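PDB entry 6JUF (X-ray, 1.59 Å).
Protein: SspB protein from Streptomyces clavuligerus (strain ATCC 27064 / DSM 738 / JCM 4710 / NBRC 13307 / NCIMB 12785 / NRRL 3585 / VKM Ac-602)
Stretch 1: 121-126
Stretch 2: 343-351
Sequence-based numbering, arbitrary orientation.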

# COMPACT_ATOMS: atom_id res chain seq x y z
N ARG B 121 23.72 14.33 -1.02
CA ARG B 121 24.59 15.26 -0.27
C ARG B 121 26.00 14.72 -0.36
O ARG B 121 26.19 13.56 -0.76
CB ARG B 121 24.11 15.39 1.18
CG ARG B 121 25.05 14.69 2.14
CD ARG B 121 24.42 13.65 3.06
NE ARG B 121 22.99 13.84 3.26
CZ ARG B 121 22.46 14.77 4.03
NH1 ARG B 121 23.27 15.60 4.71
NH2 ARG B 121 21.13 14.90 4.12
N PRO B 122 27.01 15.52 0.05
CA PRO B 122 28.37 15.00 -0.04
C PRO B 122 28.52 13.77 0.83
O PRO B 122 28.13 13.75 2.01
CB PRO B 122 29.24 16.17 0.49
CG PRO B 122 28.40 17.39 0.25
CD PRO B 122 26.97 16.96 0.39
N GLY B 123 29.03 12.72 0.22
CA GLY B 123 29.20 11.44 0.91
C GLY B 123 27.99 10.50 0.79
O GLY B 123 28.10 9.31 1.10
N THR B 124 26.85 11.00 0.30
CA THR B 124 25.62 10.18 0.08
C THR B 124 24.78 10.61 -1.12
O THR B 124 23.74 11.26 -0.98
CB THR B 124 24.72 10.12 1.35
OG1 THR B 124 25.52 9.91 2.51
CG2 THR B 124 23.64 8.99 1.26
N LYS B 125 25.28 10.28 -2.32
CA LYS B 125 24.62 10.67 -3.57
C LYS B 125 23.39 9.78 -3.78
O LYS B 125 23.20 8.74 -3.13
CB LYS B 125 25.60 10.49 -4.74
CG LYS B 125 26.64 11.57 -4.90
CD LYS B 125 27.60 11.17 -6.02
CE LYS B 125 28.40 12.40 -6.45
NZ LYS B 125 29.26 12.10 -7.62
N SER B 126 22.54 10.15 -4.73
CA SER B 126 21.35 9.35 -5.08
C SER B 126 21.73 8.13 -5.94
O SER B 126 22.62 8.18 -6.77
CB SER B 126 20.40 10.24 -5.86
OG SER B 126 19.22 9.51 -6.27
N ALA B 343 31.55 3.36 4.62
CA ALA B 343 30.92 3.65 3.34
C ALA B 343 30.81 5.18 2.99
O ALA B 343 31.13 5.62 1.86
CB ALA B 343 29.56 2.93 3.24
N GLU B 344 30.35 5.99 3.96
CA GLU B 344 30.35 7.45 3.78
C GLU B 344 31.78 7.99 3.45
O GLU B 344 31.95 8.78 2.52
CB GLU B 344 29.75 8.14 4.99
CG GLU B 344 29.35 9.59 4.65
CD GLU B 344 29.01 10.39 5.87
OE1 GLU B 344 29.72 10.22 6.89
OE2 GLU B 344 28.04 11.17 5.83
N LYS B 345 32.78 7.50 4.19
CA LYS B 345 34.17 7.95 4.00
C LYS B 345 34.71 7.66 2.60
O LYS B 345 35.38 8.49 1.97
CB LYS B 345 35.10 7.34 5.05
CG LYS B 345 35.04 8.03 6.40
CD LYS B 345 36.26 7.67 7.26
CE LYS B 345 36.19 8.34 8.63
NZ LYS B 345 34.95 7.97 9.37
N ARG B 346 34.40 6.44 2.16
CA ARG B 346 34.75 6.00 0.81
C ARG B 346 34.19 6.93 -0.24
O ARG B 346 34.88 7.27 -1.21
CB ARG B 346 34.23 4.59 0.55
CG ARG B 346 34.79 4.08 -0.78
CD ARG B 346 34.11 2.84 -1.30
NE ARG B 346 32.69 2.84 -1.01
CZ ARG B 346 31.77 3.60 -1.60
NH1 ARG B 346 32.09 4.49 -2.58
NH2 ARG B 346 30.50 3.48 -1.19
N GLU B 347 32.91 7.28 -0.07
CA GLU B 347 32.29 8.17 -1.03
C GLU B 347 32.89 9.59 -0.93
O GLU B 347 33.15 10.24 -1.95
CB GLU B 347 30.77 8.18 -0.86
CG GLU B 347 30.07 8.67 -2.10
CD GLU B 347 28.55 8.56 -2.03
OE1 GLU B 347 27.91 9.57 -2.32
OE2 GLU B 347 27.98 7.45 -1.73
N LEU B 348 33.12 10.06 0.31
CA LEU B 348 33.69 11.38 0.53
C LEU B 348 35.07 11.48 -0.13
O LEU B 348 35.40 12.51 -0.73
CB LEU B 348 33.78 11.67 2.01
CG LEU B 348 32.49 12.15 2.65
CD1 LEU B 348 32.59 12.16 4.16
CD2 LEU B 348 31.97 13.50 2.17
N LYS B 349 35.80 10.37 -0.09
CA LYS B 349 37.14 10.28 -0.68
C LYS B 349 37.18 10.52 -2.18
O LYS B 349 38.17 11.04 -2.68
CB LYS B 349 37.83 8.98 -0.29
CG LYS B 349 38.61 9.11 1.03
CD LYS B 349 39.88 9.97 0.88
CE LYS B 349 39.98 11.15 1.87
NZ LYS B 349 40.56 10.73 3.19
N GLN B 350 36.08 10.17 -2.86
CA GLN B 350 35.89 10.49 -4.29
C GLN B 350 35.75 11.97 -4.66
O GLN B 350 36.06 12.34 -5.79
CB GLN B 350 34.70 9.71 -4.85
CG GLN B 350 34.78 8.23 -4.56
CD GLN B 350 35.15 7.44 -5.78
OE1 GLN B 350 34.44 6.51 -6.16
NE2 GLN B 350 36.27 7.80 -6.42
N LEU B 351 35.25 12.80 -3.76
CA LEU B 351 35.05 14.21 -4.10
C LEU B 351 36.35 15.02 -4.17
O LEU B 351 37.36 14.66 -3.56
CB LEU B 351 34.05 14.86 -3.14
CG LEU B 351 32.60 14.36 -3.20
CD1 LEU B 351 31.77 15.03 -2.12
CD2 LEU B 351 32.00 14.63 -4.59
O HOH W 1 26.86 11.93 3.60
O HOH W 2 29.14 12.04 -2.48
O HOH W 3 25.13 7.20 -1.71

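What ties the helix to the loop? Glu347, whose CA-to-CB bond points toward the loop, extends with chi1 and chi2 both t, carrying its carboxylate across to the backbone. There Lys125 N donates a hydrogen bond to Glu347 OE1 at 2.7 Å. Water 2 gives to the same OE1 while accepting from Gly123 N, and water 3 donates to both Glu347 OE2 and Lys125 O. An acid suits this buried place because its two oxygens accept from Lys125 N and from waters 2 and 3.

Why is there a glycine where the two backbones come closest, CA to CA? Gly123 CA lies 4.5 Å from Leu348 CA. A CB on Gly123 would sit 3.0 Å from Leu348 CG and 3.1 Å from Glu344 CG. The turn, type II from Arg121 to Thr124, also favours glycine, since phi/psi of 90/-11 would jam a CB against the preceding carbonyl.

How does Glu344 reach the loop? With chi1 and chi2 both t, it places Glu344 OE2 2.6 Å from the oxygen of water 1, which donates to it and to Pro122 O and accepts from Thr124 OG1.

What do the apolar residues add? Leu348 (m, t) brings CD2 to 4.2 Å from Pro122 CB, and Leu351 (m, t) sets CD1 3.8 Å from that same CB. Pro122 thus offers the leucines a compact, apolar ring.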